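6-phospho-alpha-glucosidase (Merdibacter massiliensis, PDB 6VC6) hydrolyses 6-phospho-alpha-glucosides to release glucose 6-phosphate, probably by the NAD- and manganese-dependent redox chemistry of family 4 glycoside hydrolases. Local coordinates at residues 90-93 and 94-97; 116-119 and 120-123; 170-173 and 174-178; 281-284 and 285-289; 425-428 and 429-432. One frame throughout, in Å; residues are numbered along the deposited sequence.

Contact 1. Residues 90-93 and 94-97; sequences LPMR and REDE. With G6P (6-O-phosphono-alpha-D-glucopyranose), chain F.
R93 sends CG out opposite its backbone N (chi1 179°) and stays extended as far as NE, while E97, one helical turn on, places CG opposite its own carbonyl carbon (chi1 -76°); the two chains thereby meet near their polar ends. The resulting salt bridge joins R93 NE to E97 OE2 at 3.2 Å. It is not a flat pairing: the guanidinium and carboxylate planes stand 64° apart, and NE approaches OE2 from above the carboxylate plane. A water helps close the pair, accepting a hydrogen bond from R93 NH2 and donating one to E97 OE2. This leaves the far edge of the guanidinium for the ligand, where R93 NH1 reaches G6P O1P at 2.9 Å and NH2 reaches O2P at 2.8 Å, two nearly straight bonds on one phosphate. E97 thus acts as a second-shell residue that steadies a phosphate-binding arginine. Its other oxygen, OE1, accepts from A284 N and probably from T282 OG1. Beneath the side chains run ordinary helical bonds, such as D96 N to M92 O at 2.9 Å. Helix 89-102 lies between helix 283-289, which R94 grips through D285, and helix 113-136, where D96 pairs with R121.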
# COMPACT_ATOMS: atom_id res chain seq x y z
N LEU A 90 -9.13 9.76 6.51
CA LEU A 90 -10.28 9.37 5.70
C LEU A 90 -11.17 10.54 5.28
O LEU A 90 -11.77 10.45 4.19
CB LEU A 90 -11.10 8.32 6.46
CG LEU A 90 -10.43 6.95 6.59
CD1 LEU A 90 -11.22 6.04 7.51
CD2 LEU A 90 -10.24 6.31 5.22
N PRO A 91 -11.33 11.63 6.05
CA PRO A 91 -12.09 12.78 5.52
C PRO A 91 -11.54 13.31 4.21
O PRO A 91 -12.32 13.75 3.35
CB PRO A 91 -11.97 13.81 6.65
CG PRO A 91 -11.89 12.99 7.88
CD PRO A 91 -11.10 11.76 7.50
N MSE A 92 -10.23 13.30 4.02
CA MSE A 92 -9.64 13.80 2.78
C MSE A 92 -9.71 12.75 1.67
O MSE A 92 -9.77 13.10 0.49
CB MSE A 92 -8.19 14.24 3.00
CG MSE A 92 -8.06 15.57 3.73
SE MSE A 92 -9.16 17.00 2.97
CE MSE A 92 -8.48 16.97 1.14
N ARG A 93 -9.71 11.47 2.05
CA ARG A 93 -9.98 10.42 1.08
C ARG A 93 -11.39 10.56 0.52
O ARG A 93 -11.63 10.29 -0.67
CB ARG A 93 -9.79 9.04 1.71
CG ARG A 93 -10.07 7.88 0.77
CD ARG A 93 -9.98 6.53 1.47
NE ARG A 93 -10.17 5.42 0.55
CZ ARG A 93 -10.09 4.14 0.90
NH1 ARG A 93 -9.82 3.80 2.15
NH2 ARG A 93 -10.28 3.19 -0.01
N ARG A 94 -12.34 10.98 1.36
CA ARG A 94 -13.70 11.24 0.90
C ARG A 94 -13.71 12.35 -0.15
O ARG A 94 -14.37 12.24 -1.19
CB ARG A 94 -14.58 11.62 2.09
CG ARG A 94 -16.07 11.54 1.83
CD ARG A 94 -16.85 11.85 3.10
NE ARG A 94 -18.27 11.59 2.95
CZ ARG A 94 -19.15 12.47 2.49
NH1 ARG A 94 -18.75 13.68 2.13
NH2 ARG A 94 -20.43 12.14 2.39
N GLU A 95 -12.97 13.43 0.10
CA GLU A 95 -12.90 14.53 -0.86
C GLU A 95 -12.22 14.09 -2.15
O GLU A 95 -12.61 14.52 -3.24
CB GLU A 95 -12.16 15.72 -0.25
CG GLU A 95 -12.83 16.31 0.98
CD GLU A 95 -14.03 17.17 0.64
OE1 GLU A 95 -14.12 17.63 -0.52
OE2 GLU A 95 -14.88 17.40 1.52
N ASP A 96 -11.20 13.24 -2.05
CA ASP A 96 -10.55 12.71 -3.24
C ASP A 96 -11.54 11.95 -4.12
O ASP A 96 -11.56 12.11 -5.34
CB ASP A 96 -9.39 11.79 -2.85
CG ASP A 96 -8.27 12.53 -2.15
OD1 ASP A 96 -8.17 13.77 -2.30
OD2 ASP A 96 -7.48 11.87 -1.44
N GLU A 97 -12.38 11.11 -3.50
CA GLU A 97 -13.29 10.27 -4.26
C GLU A 97 -14.51 11.05 -4.75
O GLU A 97 -14.92 10.89 -5.90
CB GLU A 97 -13.72 9.08 -3.41
CG GLU A 97 -12.67 7.99 -3.27
CD GLU A 97 -12.95 7.07 -2.10
OE1 GLU A 97 -13.94 7.33 -1.38
OE2 GLU A 97 -12.19 6.10 -1.89
C1 G6P F . -5.63 -2.84 -1.44
C2 G6P F . -4.27 -2.15 -1.56
C3 G6P F . -4.06 -1.01 -0.58
C4 G6P F . -5.33 -0.20 -0.48
C5 G6P F . -6.37 -1.08 0.19
C6 G6P F . -7.71 -0.35 0.21
O1 G6P F . -5.44 -4.24 -1.22
O2 G6P F . -3.23 -3.12 -1.38
O3 G6P F . -2.97 -0.17 -1.00
O4 G6P F . -5.09 0.97 0.31
O5 G6P F . -6.58 -2.32 -0.48
O6 G6P F . -8.49 -0.85 1.29
P G6P F . -9.82 -0.08 1.76
O1P G6P F . -9.28 0.98 2.69
O2P G6P F . -10.42 0.45 0.48
O3P G6P F . -10.64 -1.16 2.42
O HOH W 1 -14.57 14.97 3.90
O HOH W 2 -10.89 4.13 -2.89

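Contact 2. Residues 116-119 and 120-123. With NAD (nicotinamide-adenine-dinucleotide), chain G.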
# COMPACT_ATOMS: atom_id res chain seq x y z
N MSE A 116 -3.52 10.90 -6.94
CA MSE A 116 -2.47 11.90 -7.09
C MSE A 116 -2.66 13.03 -6.08
O MSE A 116 -1.69 13.63 -5.61
CB MSE A 116 -2.45 12.45 -8.51
CG MSE A 116 -1.89 11.46 -9.52
SE MSE A 116 -1.76 12.18 -11.33
CE MSE A 116 -3.64 12.02 -11.84
N ALA A 117 -3.92 13.32 -5.74
CA ALA A 117 -4.20 14.27 -4.67
C ALA A 117 -3.73 13.72 -3.33
O ALA A 117 -3.08 14.42 -2.55
CB ALA A 117 -5.69 14.60 -4.63
N TYR A 118 -4.07 12.46 -3.05
CA TYR A 118 -3.52 11.78 -1.88
C TYR A 118 -2.00 11.70 -1.96
O TYR A 118 -1.32 11.79 -0.93
CB TYR A 118 -4.13 10.38 -1.77
CG TYR A 118 -3.75 9.60 -0.53
CD1 TYR A 118 -3.41 10.25 0.65
CD2 TYR A 118 -3.73 8.21 -0.54
CE1 TYR A 118 -3.06 9.53 1.78
CE2 TYR A 118 -3.38 7.49 0.58
CZ TYR A 118 -3.05 8.15 1.74
OH TYR A 118 -2.71 7.43 2.86
N GLY A 119 -1.45 11.55 -3.16
CA GLY A 119 -0.00 11.48 -3.30
C GLY A 119 0.70 12.76 -2.91
O GLY A 119 1.75 12.73 -2.27
N LEU A 120 0.12 13.91 -3.28
CA LEU A 120 0.73 15.18 -2.93
C LEU A 120 0.70 15.42 -1.42
O LEU A 120 1.65 15.97 -0.86
CB LEU A 120 0.03 16.32 -3.67
CG LEU A 120 0.43 16.50 -5.14
CD1 LEU A 120 -0.21 17.75 -5.72
CD2 LEU A 120 1.94 16.55 -5.28
N ARG A 121 -0.38 15.00 -0.76
CA ARG A 121 -0.43 15.09 0.69
C ARG A 121 0.60 14.17 1.33
O ARG A 121 1.24 14.53 2.32
CB ARG A 121 -1.83 14.75 1.20
CG ARG A 121 -2.89 15.79 0.87
CD ARG A 121 -4.14 15.59 1.72
NE ARG A 121 -4.70 14.25 1.57
CZ ARG A 121 -5.49 13.88 0.57
NH1 ARG A 121 -5.82 14.74 -0.38
NH2 ARG A 121 -5.96 12.64 0.52
N SER A 122 0.76 12.96 0.78
CA SER A 122 1.70 12.01 1.36
C SER A 122 3.14 12.44 1.15
O SER A 122 3.99 12.24 2.03
CB SER A 122 1.46 10.62 0.77
OG SER A 122 0.21 10.10 1.17
N CYS A 123 3.45 13.04 -0.00
CA CYS A 123 4.80 13.53 -0.25
C CYS A 123 5.24 14.51 0.83
O CYS A 123 6.37 14.44 1.32
CB CYS A 123 4.89 14.19 -1.63
SG CYS A 123 4.87 13.05 -3.02
PA NAD G . -6.69 5.79 9.04
O1A NAD G . -7.61 4.88 9.82
O2A NAD G . -7.11 7.22 8.77
O5B NAD G . -5.26 5.83 9.78
C5B NAD G . -4.32 6.85 9.48
C4B NAD G . -3.62 7.28 10.76
O4B NAD G . -2.40 7.96 10.44
C3B NAD G . -4.49 8.25 11.54
O3B NAD G . -4.60 7.81 12.90
C2B NAD G . -3.74 9.57 11.50
O2B NAD G . -3.85 10.24 12.76
C1B NAD G . -2.31 9.16 11.22
N9A NAD G . -1.56 10.21 10.50
C8A NAD G . -2.01 10.98 9.48
N7A NAD G . -1.05 11.85 9.07
C5A NAD G . 0.03 11.65 9.85
C6A NAD G . 1.39 12.23 9.96
N6A NAD G . 1.80 13.23 9.14
N1A NAD G . 2.21 11.74 10.92
C2A NAD G . 1.82 10.74 11.74
N3A NAD G . 0.61 10.17 11.69
C4A NAD G . -0.31 10.58 10.79
O3 NAD G . -6.30 5.10 7.64
PN NAD G . -6.38 3.52 7.41
O1N NAD G . -7.61 3.22 6.59
O2N NAD G . -6.13 2.79 8.71
O5D NAD G . -5.09 3.32 6.47
C5D NAD G . -3.79 3.28 7.04
C4D NAD G . -2.77 3.42 5.91
O4D NAD G . -2.34 2.13 5.48
C3D NAD G . -3.39 4.12 4.71
O3D NAD G . -2.50 5.13 4.25
C2D NAD G . -3.49 3.04 3.66
O2D NAD G . -3.30 3.58 2.35
C1D NAD G . -2.35 2.12 4.05
N1N NAD G . -2.50 0.77 3.50
C2N NAD G . -1.61 0.39 2.59
C3N NAD G . -1.66 -0.86 2.02
C7N NAD G . -0.63 -1.24 0.99
O7N NAD G . -0.80 -2.23 0.31
N7N NAD G . 0.44 -0.46 0.85
C4N NAD G . -2.66 -1.74 2.41
C5N NAD G . -3.59 -1.32 3.36
C6N NAD G . -3.48 -0.05 3.90
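The ring of Y118 has S122 OG over one face, 3.4 Å from CE1, and O3D of the NAD ribose at its edge, in the ring plane. The R121 guanidinium, in turn, holds Y118 CA and A117 O over one of its faces. The protein groups lie on successive turns of helix 113-136, in the Rossmann-type NAD-binding part of the enzyme, where residues three and four apart arrange one another beside the cofactor. R121 and Y118 run at about a right angle as chains, yet their planes are only 24° apart; R121 NH2 comes within 3.5 Å of Y118 CD1, approaching the ring obliquely. A bend at chi3 (-57°) folds the arginine back over its own helix, and three outside acceptors fix its rotation: D96 for NH2, N433 for NH1 and the carbonyl of A87 for NE. S122 OG is likewise committed, bonding to the carbonyl of N147. Y118 projects with CG opposite the backbone N (chi1 -175°), which carries OH to 2.7 Å from NAD O3D. A leucine in place of Y118 would probably leave that ribose hydroxyl without its phenol neighbour and take away the ring face under S122 OG and the ring carbon beside R121 NH2. The far side of the helix packs on helix 378-400 through M116, L120 and C123. Below the side chains the backbone is regular: S122 N bonds to Y118 O at 2.9 Å, and C123 N to G119 O, also at 2.9 Å.

Contact 3. Residues 170-173 and 174-178. With MN (manganese (II) ion), chain E; NAD (nicotinamide-adenine-dinucleotide), chain G; G6P (6-O-phosphono-alpha-D-glucopyranose), chain F.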
# COMPACT_ATOMS: atom_id res chain seq x y z
N CYS A 170 3.49 -3.42 -0.60
CA CYS A 170 2.05 -3.47 -0.81
C CYS A 170 1.59 -4.92 -0.68
O CYS A 170 2.29 -5.84 -1.11
CB CYS A 170 1.66 -2.94 -2.19
SG CYS A 170 -0.07 -3.15 -2.64
N ASP A 171 0.41 -5.11 -0.10
CA ASP A 171 -0.10 -6.45 0.16
C ASP A 171 -1.00 -6.98 -0.95
O ASP A 171 -1.51 -8.10 -0.84
CB ASP A 171 -0.85 -6.50 1.50
CG ASP A 171 -2.06 -5.60 1.54
OD1 ASP A 171 -2.76 -5.62 2.57
OD2 ASP A 171 -2.31 -4.86 0.57
N GLN A 172 -1.19 -6.21 -2.03
CA GLN A 172 -2.06 -6.68 -3.11
C GLN A 172 -1.48 -7.88 -3.85
O GLN A 172 -2.23 -8.84 -4.10
CB GLN A 172 -2.37 -5.52 -4.06
CG GLN A 172 -2.97 -5.94 -5.39
CD GLN A 172 -4.44 -6.29 -5.30
OE1 GLN A 172 -5.03 -6.79 -6.25
NE2 GLN A 172 -5.04 -6.02 -4.14
N PRO A 173 -0.19 -7.91 -4.22
CA PRO A 173 0.33 -9.12 -4.89
C PRO A 173 0.19 -10.38 -4.06
O PRO A 173 -0.12 -11.45 -4.61
CB PRO A 173 1.80 -8.77 -5.15
CG PRO A 173 1.81 -7.29 -5.24
CD PRO A 173 0.81 -6.82 -4.23
N GLU A 174 0.40 -10.31 -2.74
CA GLU A 174 0.22 -11.49 -1.91
C GLU A 174 -1.25 -11.87 -1.79
O GLU A 174 -1.59 -13.06 -1.79
CB GLU A 174 0.83 -11.28 -0.52
CG GLU A 174 0.57 -12.43 0.44
CD GLU A 174 1.18 -12.22 1.81
OE1 GLU A 174 2.41 -12.35 1.95
OE2 GLU A 174 0.41 -11.93 2.76
N ASN A 175 -2.13 -10.88 -1.69
CA ASN A 175 -3.56 -11.17 -1.58
C ASN A 175 -4.08 -11.88 -2.83
O ASN A 175 -5.01 -12.69 -2.73
CB ASN A 175 -4.35 -9.89 -1.33
CG ASN A 175 -4.29 -9.45 0.11
OD1 ASN A 175 -4.07 -10.26 1.01
ND2 ASN A 175 -4.49 -8.16 0.35
N ILE A 176 -3.49 -11.60 -3.99
CA ILE A 176 -3.86 -12.33 -5.20
C ILE A 176 -3.38 -13.77 -5.12
O ILE A 176 -4.09 -14.70 -5.52
CB ILE A 176 -3.31 -11.60 -6.44
CG1 ILE A 176 -4.12 -10.33 -6.71
CG2 ILE A 176 -3.34 -12.51 -7.66
CD1 ILE A 176 -3.40 -9.33 -7.57
N MSE A 177 -2.17 -13.98 -4.60
CA MSE A 177 -1.65 -15.32 -4.40
C MSE A 177 -2.51 -16.08 -3.40
O MSE A 177 -2.75 -17.28 -3.55
CB MSE A 177 -0.19 -15.27 -3.92
CG MSE A 177 0.80 -14.81 -4.98
SE MSE A 177 0.90 -16.02 -6.52
CE MSE A 177 -0.27 -15.06 -7.74
N ARG A 178 -2.97 -15.37 -2.37
CA ARG A 178 -3.89 -15.97 -1.41
C ARG A 178 -5.20 -16.35 -2.07
O ARG A 178 -5.77 -17.41 -1.79
CB ARG A 178 -4.13 -15.02 -0.24
CG ARG A 178 -2.95 -14.87 0.70
CD ARG A 178 -3.22 -13.81 1.76
NE ARG A 178 -2.20 -13.80 2.80
CZ ARG A 178 -2.26 -14.52 3.92
NH1 ARG A 178 -3.30 -15.31 4.15
NH2 ARG A 178 -1.28 -14.44 4.81
MN MN E . -1.35 -1.53 -1.95
PA NAD G . -6.69 5.79 9.04
O1A NAD G . -7.61 4.88 9.82
O2A NAD G . -7.11 7.22 8.77
O5B NAD G . -5.26 5.83 9.78
C5B NAD G . -4.32 6.85 9.48
C4B NAD G . -3.62 7.28 10.76
O4B NAD G . -2.40 7.96 10.44
C3B NAD G . -4.49 8.25 11.54
O3B NAD G . -4.60 7.81 12.90
C2B NAD G . -3.74 9.57 11.50
O2B NAD G . -3.85 10.24 12.76
C1B NAD G . -2.31 9.16 11.22
N9A NAD G . -1.56 10.21 10.50
C8A NAD G . -2.01 10.98 9.48
N7A NAD G . -1.05 11.85 9.07
C5A NAD G . 0.03 11.65 9.85
C6A NAD G . 1.39 12.23 9.96
N6A NAD G . 1.80 13.23 9.14
N1A NAD G . 2.21 11.74 10.92
C2A NAD G . 1.82 10.74 11.74
N3A NAD G . 0.61 10.17 11.69
C4A NAD G . -0.31 10.58 10.79
O3 NAD G . -6.30 5.10 7.64
PN NAD G . -6.38 3.52 7.41
O1N NAD G . -7.61 3.22 6.59
O2N NAD G . -6.13 2.79 8.71
O5D NAD G . -5.09 3.32 6.47
C5D NAD G . -3.79 3.28 7.04
C4D NAD G . -2.77 3.42 5.91
O4D NAD G . -2.34 2.13 5.48
C3D NAD G . -3.39 4.12 4.71
O3D NAD G . -2.50 5.13 4.25
C2D NAD G . -3.49 3.04 3.66
O2D NAD G . -3.30 3.58 2.35
C1D NAD G . -2.35 2.12 4.05
N1N NAD G . -2.50 0.77 3.50
C2N NAD G . -1.61 0.39 2.59
C3N NAD G . -1.66 -0.86 2.02
C7N NAD G . -0.63 -1.24 0.99
O7N NAD G . -0.80 -2.23 0.31
N7N NAD G . 0.44 -0.46 0.85
C4N NAD G . -2.66 -1.74 2.41
C5N NAD G . -3.59 -1.32 3.36
C6N NAD G . -3.48 -0.05 3.90
C1 G6P F . -5.63 -2.84 -1.44
C2 G6P F . -4.27 -2.15 -1.56
C3 G6P F . -4.06 -1.01 -0.58
C4 G6P F . -5.33 -0.20 -0.48
C5 G6P F . -6.37 -1.08 0.19
C6 G6P F . -7.71 -0.35 0.21
O1 G6P F . -5.44 -4.24 -1.22
O2 G6P F . -3.23 -3.12 -1.38
O3 G6P F . -2.97 -0.17 -1.00
O4 G6P F . -5.09 0.97 0.31
O5 G6P F . -6.58 -2.32 -0.48
O6 G6P F . -8.49 -0.85 1.29
P G6P F . -9.82 -0.08 1.76
O1P G6P F . -9.28 0.98 2.69
O2P G6P F . -10.42 0.45 0.48
O3P G6P F . -10.64 -1.16 2.42
O HOH W 3 3.02 -8.14 -2.13
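E174 N bonds weakly to a water that donates to C170 O; its extended side chain forms a salt bridge through OE2, in the guanidinium plane, with R178 NE. N175 returns to the start of the helix: its N bonds to D171 O at 3.0 Å, and its amide passes the D171 carboxylate with ND2 3.7 Å from CG, the planes 51° apart. I176 lays CD1 against Q172 OE1 at 3.3 Å, an oxygen already held by T262. M177 bonds through N to P173 O and turns its side chain to strand 201-209. R178 also makes a cation-pi contact with W188. At the other end, C170 SG caps the helix by accepting from Q172 N at 3.3 Å while binding manganese at 2.2 Å. D171 holds CG between its backbone N and carbonyl carbon (chi1 62°), bringing OD2 to 2.8 Å from G6P O2, while OD1 bonds to H319. With an alanine at D171, H319 would probably lose its acceptor and the sugar O2 its carboxylate neighbour. H200, G6P O2 and O3 and NAD O7N complete the metal site, an assembly of helix start, metal, nicotinamide and sugar characteristic of family 4 glycosidases.

Contact 4. Residues 281-284 and 285-289; sequences YTRA and DEVID. With G6P (6-O-phosphono-alpha-D-glucopyranose), chain F.
R283 NH1 and E286 OE2 form a salt bridge at 3.0 Å. OE2 lies in the guanidinium plane, but NH1 meets it on the anti side and 34° out of the carboxylate plane, the two planes 78° apart. NH1 has a second acid in D238, and E286 OE2 a second donor in S240 OG. The other guanidinium donors serve the ligand: NE gives to G6P O2P at 3.0 Å and NH2 to O3P at 2.5 Å, both nearly straight. V287 CG2 sits over one face of the guanidinium, 3.7 Å from NE. The bend at chi2 (58°) turns the arginine toward the phosphate. All this happens at the start of helix 283-289, with T282 as N-cap. D285, three residues after the cap, makes half of a capping box: T282 N gives to the anti lone pair of D285 OD2 at 3.0 Å. The reciprocal bond is not made, T282 OG1 turning instead to E97. Both D285 oxygens have partners outside the turn, R94 at OD1 and H98 at OD2. Its CB rests over one face of the Y281 ring in a CH-pi contact, 3.9 Å from the centroid. The same tyrosine reaches on to D289, OH giving to the anti lone pair of OD1 at 2.6 Å, with ring and carboxylate almost coplanar.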
# COMPACT_ATOMS: atom_id res chain seq x y z
N TYR A 281 -21.93 8.17 -2.28
CA TYR A 281 -21.54 7.25 -1.21
C TYR A 281 -20.37 6.43 -1.73
O TYR A 281 -20.56 5.48 -2.49
CB TYR A 281 -22.71 6.37 -0.78
CG TYR A 281 -22.42 5.56 0.47
CD1 TYR A 281 -22.49 6.15 1.73
CD2 TYR A 281 -22.07 4.22 0.39
CE1 TYR A 281 -22.23 5.42 2.87
CE2 TYR A 281 -21.81 3.48 1.53
CZ TYR A 281 -21.89 4.09 2.77
OH TYR A 281 -21.62 3.36 3.91
N THR A 282 -19.16 6.79 -1.32
CA THR A 282 -17.95 6.24 -1.89
C THR A 282 -17.31 5.22 -0.94
O THR A 282 -17.82 4.93 0.14
CB THR A 282 -16.96 7.36 -2.22
OG1 THR A 282 -16.58 8.03 -1.02
CG2 THR A 282 -17.61 8.36 -3.17
N ARG A 283 -16.17 4.68 -1.37
CA ARG A 283 -15.48 3.66 -0.59
C ARG A 283 -15.00 4.22 0.75
O ARG A 283 -15.00 3.51 1.76
CB ARG A 283 -14.30 3.09 -1.39
CG ARG A 283 -13.43 2.10 -0.63
CD ARG A 283 -14.23 0.91 -0.12
NE ARG A 283 -13.41 0.03 0.70
CZ ARG A 283 -13.90 -0.98 1.43
NH1 ARG A 283 -15.20 -1.22 1.44
NH2 ARG A 283 -13.08 -1.73 2.15
N ALA A 284 -14.59 5.49 0.77
CA ALA A 284 -14.21 6.11 2.03
C ALA A 284 -15.37 6.13 3.01
O ALA A 284 -15.18 5.95 4.22
CB ALA A 284 -13.69 7.53 1.79
N ASP A 285 -16.59 6.32 2.51
CA ASP A 285 -17.77 6.24 3.36
C ASP A 285 -18.02 4.80 3.81
O ASP A 285 -18.46 4.56 4.94
CB ASP A 285 -18.99 6.79 2.63
CG ASP A 285 -18.83 8.25 2.26
OD1 ASP A 285 -18.55 9.07 3.16
OD2 ASP A 285 -18.98 8.58 1.06
N GLU A 286 -17.74 3.83 2.94
CA GLU A 286 -17.87 2.42 3.32
C GLU A 286 -16.91 2.07 4.44
O GLU A 286 -17.27 1.34 5.38
CB GLU A 286 -17.62 1.52 2.12
CG GLU A 286 -18.48 1.79 0.90
CD GLU A 286 -18.04 0.99 -0.30
OE1 GLU A 286 -18.22 1.47 -1.44
OE2 GLU A 286 -17.51 -0.13 -0.11
N VAL A 287 -15.67 2.58 4.37
CA VAL A 287 -14.70 2.33 5.42
C VAL A 287 -15.11 3.02 6.71
O VAL A 287 -15.01 2.45 7.80
CB VAL A 287 -13.29 2.77 4.97
CG1 VAL A 287 -12.31 2.66 6.13
CG2 VAL A 287 -12.83 1.93 3.79
N ILE A 288 -15.58 4.27 6.61
CA ILE A 288 -16.04 4.96 7.81
C ILE A 288 -17.20 4.21 8.44
O ILE A 288 -17.23 4.01 9.66
CB ILE A 288 -16.40 6.42 7.49
CG1 ILE A 288 -15.13 7.21 7.16
CG2 ILE A 288 -17.09 7.07 8.68
CD1 ILE A 288 -15.39 8.63 6.68
N ASP A 289 -18.15 3.73 7.63
CA ASP A 289 -19.26 2.99 8.21
C ASP A 289 -18.91 1.54 8.51
O ASP A 289 -19.66 0.88 9.24
CB ASP A 289 -20.47 3.04 7.28
CG ASP A 289 -21.08 4.42 7.20
OD1 ASP A 289 -21.56 4.79 6.11
OD2 ASP A 289 -21.09 5.14 8.22
C1 G6P F . -5.63 -2.84 -1.44
C2 G6P F . -4.27 -2.15 -1.56
C3 G6P F . -4.06 -1.01 -0.58
C4 G6P F . -5.33 -0.20 -0.48
C5 G6P F . -6.37 -1.08 0.19
C6 G6P F . -7.71 -0.35 0.21
O1 G6P F . -5.44 -4.24 -1.22
O2 G6P F . -3.23 -3.12 -1.38
O3 G6P F . -2.97 -0.17 -1.00
O4 G6P F . -5.09 0.97 0.31
O5 G6P F . -6.58 -2.32 -0.48
O6 G6P F . -8.49 -0.85 1.29
P G6P F . -9.82 -0.08 1.76
O1P G6P F . -9.28 0.98 2.69
O2P G6P F . -10.42 0.45 0.48
O3P G6P F . -10.64 -1.16 2.42

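Contact 5. Residues 425-428 and 429-432; sequences ILDA and MIEV
I425 and M429 run alongside each other in the same direction, whereas L426 and I430 cross obliquely: two i to i+4 pairs on the last turns of helix 419-432. In the first, I425 CG2 touches M429 CG at 4.0 Å. M429 CG, opposite its carbonyl carbon (chi1 -58°), also lies only 3.1 Å from I425 O, and bends at chi2 and chi3 then carry its selenium toward A117 on helix 113-136. In the second pair L426 sends CG opposite its backbone N (chi1 175°), and CD1 meets I430 CG1 at 4.1 Å. L426 and I430 both pack on Y403 of helix 403-412 and on W437. The helix therefore shows different apolar faces to different neighbours, with A428, M429 and V432 against I99 of helix 89-102. V432 CG2 stands 3.3 Å from A428 O, while CG1 faces E95. D427 OD1 hydrogen-bonds to Y403 OH, and E431 OE1 forms a salt bridge with K434. Backbone bonds are short at first, M429 N to I425 O at 2.9 Å, but the last, E431 N to D427 O, is weak. There a water steps in, donating to D427 O at 2.7 Å and to E431 OE2 at 3.0 Å.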
# COMPACT_ATOMS: atom_id res chain seq x y z
N ILE A 425 -10.26 19.56 -12.61
CA ILE A 425 -10.10 18.78 -11.39
C ILE A 425 -8.97 19.34 -10.54
O ILE A 425 -9.11 19.48 -9.32
CB ILE A 425 -9.87 17.29 -11.73
CG1 ILE A 425 -11.08 16.72 -12.46
CG2 ILE A 425 -9.57 16.49 -10.47
CD1 ILE A 425 -10.95 15.25 -12.80
N LEU A 426 -7.84 19.68 -11.16
CA LEU A 426 -6.69 20.18 -10.41
C LEU A 426 -7.04 21.44 -9.63
O LEU A 426 -6.63 21.59 -8.48
CB LEU A 426 -5.52 20.44 -11.36
CG LEU A 426 -4.26 21.09 -10.78
CD1 LEU A 426 -3.74 20.31 -9.58
CD2 LEU A 426 -3.19 21.22 -11.85
N ASP A 427 -7.80 22.35 -10.24
CA ASP A 427 -8.20 23.56 -9.54
C ASP A 427 -9.10 23.24 -8.36
O ASP A 427 -8.99 23.88 -7.30
CB ASP A 427 -8.91 24.52 -10.51
CG ASP A 427 -7.95 25.17 -11.48
OD1 ASP A 427 -6.72 25.00 -11.32
OD2 ASP A 427 -8.42 25.86 -12.41
N ALA A 428 -9.98 22.25 -8.51
CA ALA A 428 -10.84 21.86 -7.40
C ALA A 428 -10.04 21.21 -6.27
O ALA A 428 -10.39 21.38 -5.10
CB ALA A 428 -11.93 20.91 -7.89
N MSE A 429 -8.98 20.48 -6.61
CA MSE A 429 -8.16 19.81 -5.61
C MSE A 429 -7.32 20.81 -4.82
O MSE A 429 -7.14 20.66 -3.61
CB MSE A 429 -7.24 18.78 -6.27
CG MSE A 429 -7.97 17.71 -7.06
SE MSE A 429 -8.44 16.14 -6.02
CE MSE A 429 -10.12 16.77 -5.29
N ILE A 430 -6.82 21.83 -5.51
CA ILE A 430 -5.98 22.84 -4.87
C ILE A 430 -6.75 23.55 -3.76
O ILE A 430 -6.19 23.87 -2.70
CB ILE A 430 -5.46 23.85 -5.92
CG1 ILE A 430 -4.40 23.19 -6.81
CG2 ILE A 430 -4.90 25.10 -5.25
CD1 ILE A 430 -3.93 24.07 -7.95
N GLU A 431 -8.05 23.77 -3.96
CA GLU A 431 -8.84 24.51 -2.99
C GLU A 431 -9.05 23.71 -1.71
O GLU A 431 -8.83 24.21 -0.60
CB GLU A 431 -10.18 24.92 -3.61
CG GLU A 431 -10.76 26.22 -3.07
CD GLU A 431 -9.97 27.44 -3.49
OE1 GLU A 431 -10.12 28.50 -2.85
OE2 GLU A 431 -9.19 27.35 -4.47
N VAL A 432 -9.48 22.45 -1.84
CA VAL A 432 -9.77 21.64 -0.66
C VAL A 432 -8.51 21.17 0.03
O VAL A 432 -8.54 20.87 1.23
CB VAL A 432 -10.66 20.44 -1.04
CG1 VAL A 432 -12.11 20.88 -1.22
CG2 VAL A 432 -10.14 19.76 -2.29
O HOH W 4 -8.09 26.45 -7.07

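Contacts 2 and 3 are the buried ones, the first at the ribose and the second at the metal and nicotinamide; contacts 1, 4 and 5 are partly buried, and contact 5 lies farthest from the chain's centre. Contacts 1, 3 and 4 share the bound sugar phosphate, yet differ in chemistry: contacts 1 and 4 offer arginines to its phosphate from two touching helices, one in the N-terminal family 4 region and one in its C-terminal region, while contact 3 addresses the ring hydroxyls through metal and carboxylate. Salt bridges join contact 1 to both 2 and 4. Contact 5 meets 1 and 2 by packing alone and uses apolar pairs where contacts 1 and 4 use salt bridges.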